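Long-range contacts in protein BA_2500 (Bacillus anthracis, PDB 4GUC), which is of unknown function but carries a DUF5065 domain of the E-set clan, whose members adopt immunoglobulin-like beta-sandwich folds: residues F25-H36 against Y111-K120; D50-L59 against Y95-L106. All blocks are in the same frame, centred on the assembly; numbering follows the deposited sequence.

In the fold
Both contacts build one mixed sheet, in which strands 98-106 and 109-119 are antiparallel neighbours; the backbone of Phe116 from interaction 1 meets that of Tyr100 from interaction 2. Interaction 2 lies near the centre of the chain, a regular antiparallel pair with mostly buried aliphatic and aromatic side chains, its polar side-chain bond kept to one end. Interaction 1 joins the other side of strand 109-119 to segment 25-36 by short parallel bridges separated by a loop and a 3-10 turn. More of its residues are exposed, and its chemistry is more mixed: a carboxylate-backbone bond and a terminal salt bridge, besides packing round Phe116. His36 also bonds to Tyr95, tying the two contacts together.

Interaction 1. Residues F25-H36 against Y111-K120; sequences FIEELAVGDLKH and YYGGSFKISK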
loop_
_atom_site.group_PDB
_atom_site.type_symbol
_atom_site.label_atom_id
_atom_site.label_comp_id
_atom_site.label_asym_id
_atom_site.label_seq_id
_atom_site.Cartn_x
_atom_site.Cartn_y
_atom_site.Cartn_z
ATOM N N PHE A 25 1.519 -11.006 4.195
ATOM C CA PHE A 25 2.162 -10.709 2.940
ATOM C C PHE A 25 1.462 -11.438 1.799
ATOM O O PHE A 25 1.174 -12.641 1.904
ATOM C CB PHE A 25 3.628 -11.116 2.932
ATOM C CG PHE A 25 4.236 -11.049 1.561
ATOM C CD1 PHE A 25 4.495 -9.836 0.964
ATOM C CD2 PHE A 25 4.579 -12.192 0.885
ATOM C CE1 PHE A 25 5.018 -9.775 -0.308
ATOM C CE2 PHE A 25 5.110 -12.120 -0.386
ATOM C CZ PHE A 25 5.343 -10.898 -0.968
ATOM N N ILE A 26 1.165 -10.708 0.714
ATOM C CA ILE A 26 0.549 -11.287 -0.475
ATOM C C ILE A 26 1.333 -10.868 -1.717
ATOM O O ILE A 26 1.642 -9.691 -1.925
ATOM C CB ILE A 26 -0.965 -11.073 -0.580
ATOM C CG1 ILE A 26 -1.324 -9.615 -0.621
ATOM C CG2 ILE A 26 -1.670 -11.828 0.571
ATOM C CD1 ILE A 26 -2.838 -9.396 -0.875
ATOM N N GLU A 27 1.690 -11.833 -2.544
ATOM C CA GLU A 27 2.495 -11.547 -3.745
ATOM C C GLU A 27 1.859 -10.643 -4.772
ATOM O O GLU A 27 2.576 -9.905 -5.470
ATOM C CB GLU A 27 3.028 -12.872 -4.333
ATOM C CG GLU A 27 4.008 -13.534 -3.323
ATOM C CD GLU A 27 4.605 -14.879 -3.709
ATOM O OE1 GLU A 27 4.562 -15.234 -4.913
ATOM O OE2 GLU A 27 5.148 -15.556 -2.768
ATOM N N GLU A 28 0.526 -10.599 -4.803
ATOM C CA GLU A 28 -0.183 -9.740 -5.753
ATOM C C GLU A 28 0.096 -8.262 -5.466
ATOM O O GLU A 28 -0.086 -7.409 -6.351
ATOM C CB GLU A 28 -1.701 -10.004 -5.771
ATOM C CG GLU A 28 -2.144 -11.382 -6.217
ATOM C CD GLU A 28 -1.794 -12.515 -5.258
ATOM O OE1 GLU A 28 -1.506 -12.238 -4.068
ATOM O OE2 GLU A 28 -1.842 -13.695 -5.692
ATOM N N LEU A 29 0.481 -7.934 -4.223
ATOM C CA LEU A 29 0.811 -6.553 -3.886
ATOM C C LEU A 29 2.287 -6.192 -4.049
ATOM O O LEU A 29 2.688 -5.033 -3.887
ATOM C CB LEU A 29 0.413 -6.195 -2.454
ATOM C CG LEU A 29 -1.049 -5.957 -2.161
ATOM C CD1 LEU A 29 -1.313 -5.870 -0.646
ATOM C CD2 LEU A 29 -1.469 -4.644 -2.860
ATOM N N ALA A 30 3.137 -7.183 -4.352
ATOM C CA ALA A 30 4.610 -6.979 -4.503
ATOM C C ALA A 30 5.022 -6.600 -5.938
ATOM O O ALA A 30 5.577 -7.405 -6.686
ATOM C CB ALA A 30 5.353 -8.220 -4.035
ATOM N N VAL A 31 4.902 -5.305 -6.218
ATOM C CA VAL A 31 5.126 -4.695 -7.515
ATOM C C VAL A 31 6.573 -4.481 -7.940
ATOM O O VAL A 31 6.857 -4.234 -9.110
ATOM C CB VAL A 31 4.352 -3.303 -7.564
ATOM C CG1 VAL A 31 2.838 -3.557 -7.350
ATOM C CG2 VAL A 31 4.842 -2.296 -6.504
ATOM N N GLY A 32 7.463 -4.535 -6.961
ATOM C CA GLY A 32 8.874 -4.337 -7.227
ATOM C C GLY A 32 9.124 -2.848 -7.249
ATOM O O GLY A 32 8.231 -2.051 -6.994
ATOM N N ASP A 33 10.337 -2.461 -7.591
ATOM C CA ASP A 33 10.697 -1.042 -7.634
ATOM C C ASP A 33 10.032 -0.358 -8.813
ATOM O O ASP A 33 9.897 -0.944 -9.907
ATOM C CB ASP A 33 12.192 -0.862 -7.730
ATOM C CG ASP A 33 12.937 -1.402 -6.519
ATOM O OD1 ASP A 33 12.353 -1.579 -5.416
ATOM O OD2 ASP A 33 14.150 -1.654 -6.695
ATOM N N LEU A 34 9.617 0.885 -8.599
ATOM C CA LEU A 34 8.937 1.674 -9.643
ATOM C C LEU A 34 9.665 2.995 -9.902
ATOM O O LEU A 34 10.437 3.468 -9.048
ATOM C CB LEU A 34 7.480 1.946 -9.218
ATOM C CG LEU A 34 6.592 0.715 -8.954
ATOM C CD1 LEU A 34 5.203 1.104 -8.480
ATOM C CD2 LEU A 34 6.514 -0.118 -10.223
ATOM N N LYS A 35 9.462 3.554 -11.090
ATOM C CA LYS A 35 10.051 4.831 -11.482
ATOM C C LYS A 35 8.942 5.803 -11.851
ATOM O O LYS A 35 7.839 5.381 -12.203
ATOM C CB LYS A 35 10.964 4.669 -12.696
ATOM C CG LYS A 35 12.278 3.963 -12.426
ATOM C CD LYS A 35 13.045 3.714 -13.724
ATOM C CE LYS A 35 13.383 4.984 -14.528
ATOM N NZ LYS A 35 14.608 5.714 -14.049
ATOM N N HIS A 36 9.206 7.101 -11.719
ATOM C CA HIS A 36 8.219 8.098 -12.128
ATOM C C HIS A 36 7.857 7.782 -13.580
ATOM O O HIS A 36 8.751 7.557 -14.407
ATOM C CB HIS A 36 8.729 9.547 -12.035
ATOM C CG HIS A 36 9.056 9.994 -10.642
ATOM N ND1 HIS A 36 10.101 10.851 -10.346
ATOM C CD2 HIS A 36 8.517 9.632 -9.452
ATOM C CE1 HIS A 36 10.134 11.062 -9.040
ATOM N NE2 HIS A 36 9.207 10.302 -8.471
ATOM N N TYR A 111 -3.211 -6.655 4.707
ATOM C CA TYR A 111 -2.297 -7.319 3.774
ATOM C C TYR A 111 -1.280 -6.346 3.233
ATOM O O TYR A 111 -1.561 -5.130 3.224
ATOM C CB TYR A 111 -3.105 -7.893 2.604
ATOM C CG TYR A 111 -4.199 -8.823 3.085
ATOM C CD1 TYR A 111 -3.965 -10.173 3.225
ATOM C CD2 TYR A 111 -5.454 -8.334 3.451
ATOM C CE1 TYR A 111 -4.967 -11.040 3.733
ATOM C CE2 TYR A 111 -6.445 -9.173 3.944
ATOM C CZ TYR A 111 -6.204 -10.512 4.068
ATOM O OH TYR A 111 -7.219 -11.337 4.554
ATOM N N TYR A 112 -0.089 -6.796 2.850
ATOM C CA TYR A 112 0.902 -5.864 2.313
ATOM C C TYR A 112 1.767 -6.573 1.295
ATOM O O TYR A 112 1.755 -7.802 1.228
ATOM C CB TYR A 112 1.713 -5.215 3.441
ATOM C CG TYR A 112 2.744 -6.092 4.084
ATOM C CD1 TYR A 112 4.104 -5.723 4.135
ATOM C CD2 TYR A 112 2.398 -7.323 4.633
ATOM C CE1 TYR A 112 5.060 -6.567 4.708
ATOM C CE2 TYR A 112 3.341 -8.138 5.208
ATOM C CZ TYR A 112 4.672 -7.777 5.223
ATOM O OH TYR A 112 5.569 -8.642 5.811
ATOM N N GLY A 113 2.508 -5.809 0.499
ATOM C CA GLY A 113 3.373 -6.363 -0.537
ATOM C C GLY A 113 4.864 -6.182 -0.300
ATOM O O GLY A 113 5.672 -6.474 -1.196
ATOM N N GLY A 114 5.220 -5.806 0.932
ATOM C CA GLY A 114 6.593 -5.541 1.318
ATOM C C GLY A 114 7.069 -4.200 0.768
ATOM O O GLY A 114 6.536 -3.678 -0.221
ATOM N N SER A 115 8.104 -3.632 1.359
ATOM C CA SER A 115 8.610 -2.375 0.868
ATOM C C SER A 115 9.208 -2.443 -0.547
ATOM O O SER A 115 9.644 -3.492 -1.005
ATOM C CB SER A 115 9.649 -1.857 1.857
ATOM O OG SER A 115 10.722 -2.771 1.980
ATOM N N PHE A 116 9.260 -1.296 -1.223
ATOM C CA PHE A 116 9.828 -1.165 -2.564
ATOM C C PHE A 116 10.303 0.267 -2.741
ATOM O O PHE A 116 9.937 1.145 -1.959
ATOM C CB PHE A 116 8.830 -1.525 -3.690
ATOM C CG PHE A 116 7.567 -0.680 -3.722
ATOM C CD1 PHE A 116 6.475 -1.022 -2.946
ATOM C CD2 PHE A 116 7.460 0.433 -4.558
ATOM C CE1 PHE A 116 5.328 -0.267 -2.961
ATOM C CE2 PHE A 116 6.302 1.199 -4.548
ATOM C CZ PHE A 116 5.218 0.802 -3.760
ATOM N N LYS A 117 11.142 0.516 -3.736
ATOM C CA LYS A 117 11.630 1.851 -3.980
ATOM C C LYS A 117 10.918 2.551 -5.139
ATOM O O LYS A 117 10.432 1.901 -6.067
ATOM C CB LYS A 117 13.109 1.812 -4.394
ATOM C CG LYS A 117 14.095 1.282 -3.397
ATOM C CD LYS A 117 14.232 2.140 -2.150
ATOM C CE LYS A 117 15.455 1.701 -1.298
ATOM N NZ LYS A 117 15.448 0.251 -0.927
ATOM N N ILE A 118 10.785 3.870 -5.014
ATOM C CA ILE A 118 10.276 4.725 -6.081
ATOM C C ILE A 118 11.487 5.625 -6.377
ATOM O O ILE A 118 12.043 6.241 -5.475
ATOM C CB ILE A 118 9.018 5.541 -5.757
ATOM C CG1 ILE A 118 7.854 4.574 -5.603
ATOM C CG2 ILE A 118 8.743 6.542 -6.894
ATOM C CD1 ILE A 118 6.507 5.197 -5.253
ATOM N N SER A 119 11.889 5.678 -7.640
ATOM C CA SER A 119 13.038 6.494 -8.067
ATOM C C SER A 119 12.667 7.429 -9.205
ATOM O O SER A 119 11.622 7.267 -9.828
ATOM C CB SER A 119 14.187 5.581 -8.510
ATOM O OG SER A 119 13.753 4.723 -9.547
ATOM N N LYS A 120 13.534 8.400 -9.480
ATOM C CA LYS A 120 13.292 9.354 -10.558
ATOM C C LYS A 120 13.366 8.624 -11.900
ATOM O O LYS A 120 12.769 9.064 -12.893
ATOM C CB LYS A 120 14.293 10.517 -10.557
ATOM C CG LYS A 120 14.222 11.383 -9.313
ATOM C CD LYS A 120 15.000 12.687 -9.489
ATOM C CE LYS A 120 14.812 13.633 -8.285
ATOM N NZ LYS A 120 15.353 13.146 -6.987
ATOM O OXT LYS A 120 14.040 7.592 -12.027
HETATM O O HOH W 1 13.025 2.438 -8.392
HETATM O O HOH W 2 11.543 11.876 -12.534
#
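Val31 lays its CG2 methyl squarely over the centre of the Phe116 ring, 4.0 Å from the centroid and 4° off the ring normal, a CH-pi contact. The ring is placed there by a chi1 of 60°, which sets CG between the backbone N and carbonyl carbon; Leu34 CD1 approaches Phe116 CE2 obliquely. Next along the chain, the Asp33 and Lys117 side chains run side by side in the same direction. Asp33 OD1 accepts a nearly straight bond from Lys117 N (2.9 Å, 170°), met from above the carboxylate plane, and thus extends the pairing that continues with Leu34 N to Lys117 O and Ser119 N to Leu34 O. At the C-terminus Lys35, bent at its last two torsions, brings NZ to 2.8 Å from OXT of Lys120 in a salt bridge. Ser119 O accepts from His36 N and also sits over the centre of the His36 ring, whose ND1 is linked through a water to Lys120 O and whose NE2 is bonded to Tyr95 O. At the other end, Gly113 CA lies 3.5 Å from Leu29 CB, the backbone closing directly on the leucine. Phe25 CB touches Tyr112 CE2 at 3.8 Å, and Ile26 N bonds to Tyr112 O. Two short parallel bridged regions flanking a 3-10 turn thus make an interrupted edge to strand 109-119, consistent with the beta-sandwich architecture of the E-set clan.

Interaction 2. Residues D50-L59 against Y95-L106; sequences DTGIVKIYQL and YNPGTYVAVMKL
An extended Gln58 chain (chi1 -178°, CG trans to the backbone nitrogen) reaches across Tyr100, whose own CG sits anti to the carbonyl carbon. Gln58 CG lies over one face of the Tyr100 ring, 4.1 Å from its centroid and offset toward the rim. The amide plane stands 82° from the ring, and NE2 donates within the plane of its own amide to Tyr100 OH (3.0 Å, 163°). The hydroxyl in turn donates to a lone pair of Asn96 O at 2.6 Å, which fixes its direction, while Gln58 OE1 is taken by Ser60 OG. Strands 53-59 and 98-106 form an antiparallel pair, neighbours within the mixed sheet, with hydrogen-bonded pairs such as Lys55-Val103 and Tyr57-Val101 alternating with non-hydrogen-bonded ones. On the face of Val54, Ile56 and Ala102, Ile56 CG2 packs 3.9 Å from Tyr100 CD2 and meets the edge of the Tyr95 ring. The other face has Tyr57, whose CD2 is 3.9 Å from Val103 CG2; helix 16-22 packs against Val101 and Val103 here, and Asp9 makes a hydrogen bond with Tyr57 OH and a salt bridge with Lys55 NZ. Towards the far end, Leu106 CD1 comes within 3.4 Å of Gly52 N.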
loop_
_atom_site.group_PDB
_atom_site.type_symbol
_atom_site.label_atom_id
_atom_site.label_comp_id
_atom_site.label_asym_id
_atom_site.label_seq_id
_atom_site.Cartn_x
_atom_site.Cartn_y
_atom_site.Cartn_z
ATOM N N ASP A 50 -16.547 -8.385 1.876
ATOM C CA ASP A 50 -15.914 -7.078 2.057
ATOM C C ASP A 50 -15.249 -6.627 0.776
ATOM O O ASP A 50 -14.825 -7.446 -0.029
ATOM C CB ASP A 50 -14.818 -7.164 3.145
ATOM C CG ASP A 50 -15.365 -7.392 4.539
ATOM O OD1 ASP A 50 -16.149 -6.542 5.005
ATOM O OD2 ASP A 50 -14.930 -8.365 5.187
ATOM N N THR A 51 -15.150 -5.327 0.561
ATOM C CA THR A 51 -14.483 -4.716 -0.584
ATOM C C THR A 51 -13.174 -4.119 -0.072
ATOM O O THR A 51 -13.166 -3.460 0.980
ATOM C CB THR A 51 -15.422 -3.718 -1.357
ATOM O OG1 THR A 51 -16.448 -4.476 -2.046
ATOM C CG2 THR A 51 -14.627 -2.922 -2.391
ATOM N N GLY A 52 -12.044 -4.365 -0.739
ATOM C CA GLY A 52 -10.782 -3.819 -0.252
ATOM C C GLY A 52 -10.451 -2.430 -0.718
ATOM O O GLY A 52 -11.007 -1.904 -1.671
ATOM N N ILE A 53 -9.530 -1.807 0.024
ATOM C CA ILE A 53 -8.982 -0.478 -0.266
ATOM C C ILE A 53 -7.467 -0.642 -0.119
ATOM O O ILE A 53 -6.992 -1.309 0.810
ATOM C CB ILE A 53 -9.463 0.594 0.748
ATOM C CG1 ILE A 53 -11.000 0.760 0.684
ATOM C CG2 ILE A 53 -8.763 1.945 0.506
ATOM C CD1 ILE A 53 -11.521 1.701 1.751
ATOM N N VAL A 54 -6.712 -0.019 -1.018
ATOM C CA VAL A 54 -5.251 -0.069 -0.960
ATOM C C VAL A 54 -4.664 1.330 -0.741
ATOM O O VAL A 54 -5.143 2.306 -1.319
ATOM C CB VAL A 54 -4.654 -0.648 -2.270
ATOM C CG1 VAL A 54 -3.115 -0.408 -2.356
ATOM C CG2 VAL A 54 -5.032 -2.096 -2.435
ATOM N N LYS A 55 -3.695 1.450 0.144
ATOM C CA LYS A 55 -2.986 2.680 0.356
ATOM C C LYS A 55 -1.505 2.462 0.080
ATOM O O LYS A 55 -0.970 1.373 0.330
ATOM C CB LYS A 55 -3.106 3.144 1.817
ATOM C CG LYS A 55 -4.432 3.744 2.218
ATOM C CD LYS A 55 -4.541 4.054 3.694
ATOM C CE LYS A 55 -5.873 4.660 4.038
ATOM N NZ LYS A 55 -5.892 4.854 5.530
ATOM N N ILE A 56 -0.861 3.481 -0.477
ATOM C CA ILE A 56 0.563 3.537 -0.694
ATOM C C ILE A 56 1.111 4.493 0.389
ATOM O O ILE A 56 0.687 5.649 0.459
ATOM C CB ILE A 56 0.972 4.021 -2.096
ATOM C CG1 ILE A 56 0.437 3.056 -3.177
ATOM C CG2 ILE A 56 2.490 4.150 -2.172
ATOM C CD1 ILE A 56 0.802 3.419 -4.613
ATOM N N TYR A 57 1.986 3.980 1.248
ATOM C CA TYR A 57 2.633 4.762 2.277
ATOM C C TYR A 57 4.127 4.879 2.008
ATOM O O TYR A 57 4.758 3.959 1.485
ATOM C CB TYR A 57 2.551 4.065 3.637
ATOM C CG TYR A 57 1.187 3.859 4.289
ATOM C CD1 TYR A 57 0.706 4.765 5.228
ATOM C CD2 TYR A 57 0.420 2.728 4.050
ATOM C CE1 TYR A 57 -0.509 4.566 5.884
ATOM C CE2 TYR A 57 -0.789 2.526 4.689
ATOM C CZ TYR A 57 -1.245 3.427 5.621
ATOM O OH TYR A 57 -2.429 3.132 6.241
ATOM N N GLN A 58 4.714 6.012 2.393
ATOM C CA GLN A 58 6.137 6.203 2.316
ATOM C C GLN A 58 6.707 5.813 3.697
ATOM O O GLN A 58 6.118 6.096 4.742
ATOM C CB GLN A 58 6.490 7.670 2.044
ATOM C CG GLN A 58 7.966 7.906 1.902
ATOM C CD GLN A 58 8.323 9.379 1.848
ATOM O OE1 GLN A 58 8.634 9.953 2.893
ATOM N NE2 GLN A 58 8.146 10.006 0.713
ATOM N N LEU A 59 7.853 5.139 3.702
ATOM C CA LEU A 59 8.526 4.736 4.937
ATOM C C LEU A 59 9.635 5.779 5.188
ATOM O O LEU A 59 10.620 5.837 4.424
ATOM C CB LEU A 59 9.094 3.306 4.801
ATOM C CG LEU A 59 9.906 2.750 5.984
ATOM C CD1 LEU A 59 9.187 2.843 7.285
ATOM C CD2 LEU A 59 10.314 1.310 5.735
ATOM N N TYR A 95 5.428 11.489 -5.740
ATOM C CA TYR A 95 6.042 10.450 -4.940
ATOM C C TYR A 95 7.569 10.698 -4.944
ATOM O O TYR A 95 8.287 10.210 -5.833
ATOM C CB TYR A 95 5.761 9.071 -5.532
ATOM C CG TYR A 95 4.302 8.648 -5.539
ATOM C CD1 TYR A 95 3.439 9.059 -6.554
ATOM C CD2 TYR A 95 3.782 7.813 -4.537
ATOM C CE1 TYR A 95 2.084 8.655 -6.575
ATOM C CE2 TYR A 95 2.455 7.407 -4.551
ATOM C CZ TYR A 95 1.610 7.839 -5.572
ATOM O OH TYR A 95 0.289 7.455 -5.626
ATOM N N ASN A 96 8.043 11.392 -3.915
ATOM C CA ASN A 96 9.451 11.703 -3.746
ATOM C C ASN A 96 10.304 10.433 -3.746
ATOM O O ASN A 96 9.918 9.445 -3.126
ATOM C CB ASN A 96 9.600 12.375 -2.383
ATOM C CG ASN A 96 8.778 13.651 -2.267
ATOM O OD1 ASN A 96 7.848 13.727 -1.453
ATOM N ND2 ASN A 96 9.057 14.620 -3.133
ATOM N N PRO A 97 11.452 10.427 -4.458
ATOM C CA PRO A 97 12.238 9.205 -4.388
ATOM C C PRO A 97 12.439 8.703 -2.943
ATOM O O PRO A 97 12.741 9.476 -2.041
ATOM C CB PRO A 97 13.552 9.602 -5.052
ATOM C CG PRO A 97 13.122 10.637 -6.058
ATOM C CD PRO A 97 12.090 11.435 -5.323
ATOM N N GLY A 98 12.207 7.422 -2.729
ATOM C CA GLY A 98 12.361 6.835 -1.405
ATOM C C GLY A 98 11.783 5.442 -1.353
ATOM O O GLY A 98 11.623 4.802 -2.398
ATOM N N THR A 99 11.487 4.982 -0.139
ATOM C CA THR A 99 10.959 3.646 0.114
ATOM C C THR A 99 9.486 3.738 0.455
ATOM O O THR A 99 9.066 4.596 1.233
ATOM C CB THR A 99 11.751 2.962 1.235
ATOM O OG1 THR A 99 13.131 2.894 0.844
ATOM C CG2 THR A 99 11.246 1.568 1.534
ATOM N N TYR A 100 8.689 2.847 -0.141
ATOM C CA TYR A 100 7.225 2.812 0.015
ATOM C C TYR A 100 6.702 1.423 0.256
ATOM O O TYR A 100 7.461 0.468 0.131
ATOM C CB TYR A 100 6.604 3.365 -1.277
ATOM C CG TYR A 100 6.860 4.845 -1.497
ATOM C CD1 TYR A 100 8.055 5.302 -2.025
ATOM C CD2 TYR A 100 5.882 5.785 -1.194
ATOM C CE1 TYR A 100 8.305 6.671 -2.214
ATOM C CE2 TYR A 100 6.112 7.144 -1.385
ATOM C CZ TYR A 100 7.335 7.585 -1.884
ATOM O OH TYR A 100 7.545 8.950 -2.084
ATOM N N VAL A 101 5.421 1.331 0.610
ATOM C CA VAL A 101 4.782 0.030 0.807
ATOM C C VAL A 101 3.318 0.144 0.492
ATOM O O VAL A 101 2.703 1.180 0.759
ATOM C CB VAL A 101 4.975 -0.559 2.245
ATOM C CG1 VAL A 101 4.409 0.339 3.316
ATOM C CG2 VAL A 101 4.401 -1.993 2.354
ATOM N N ALA A 102 2.756 -0.889 -0.148
ATOM C CA ALA A 102 1.338 -0.936 -0.470
ATOM C C ALA A 102 0.663 -1.841 0.558
ATOM O O ALA A 102 1.110 -2.974 0.809
ATOM C CB ALA A 102 1.082 -1.446 -1.890
ATOM N N VAL A 103 -0.424 -1.337 1.141
ATOM C CA VAL A 103 -1.180 -2.039 2.160
ATOM C C VAL A 103 -2.645 -2.099 1.771
ATOM O O VAL A 103 -3.190 -1.100 1.299
ATOM C CB VAL A 103 -1.066 -1.299 3.539
ATOM C CG1 VAL A 103 -1.875 -1.965 4.633
ATOM C CG2 VAL A 103 0.409 -1.176 3.944
HETATM N N MSE A 104 -3.281 -3.255 1.954
HETATM C CA MSE A 104 -4.689 -3.421 1.699
HETATM C C MSE A 104 -5.441 -3.719 2.976
HETATM O O MSE A 104 -5.004 -4.569 3.780
HETATM C CB MSE A 104 -4.964 -4.542 0.696
HETATM C CG MSE A 104 -6.463 -4.671 0.323
HETATM SE SE MSE A 104 -6.927 -5.976 -0.996
HETATM C CE MSE A 104 -6.565 -7.547 0.026
ATOM N N LYS A 105 -6.530 -2.989 3.206
ATOM C CA LYS A 105 -7.419 -3.240 4.332
ATOM C C LYS A 105 -8.628 -3.969 3.715
ATOM O O LYS A 105 -9.217 -3.496 2.726
ATOM C CB LYS A 105 -7.866 -1.973 5.011
ATOM C CG LYS A 105 -8.833 -2.246 6.218
ATOM C CD LYS A 105 -9.182 -0.976 6.905
ATOM C CE LYS A 105 -10.120 -1.162 8.090
ATOM N NZ LYS A 105 -11.471 -1.649 7.688
ATOM N N LEU A 106 -9.006 -5.106 4.300
ATOM C CA LEU A 106 -10.147 -5.901 3.802
ATOM C C LEU A 106 -10.865 -6.326 5.059
ATOM O O LEU A 106 -10.428 -7.227 5.775
ATOM C CB LEU A 106 -9.681 -7.095 3.003
ATOM C CG LEU A 106 -10.742 -7.915 2.300
ATOM C CD1 LEU A 106 -11.445 -7.089 1.212
ATOM C CD2 LEU A 106 -10.117 -9.187 1.714
HETATM O O HOH W 3 -11.374 -1.770 3.291
HETATM O O HOH W 4 11.587 6.966 2.016
#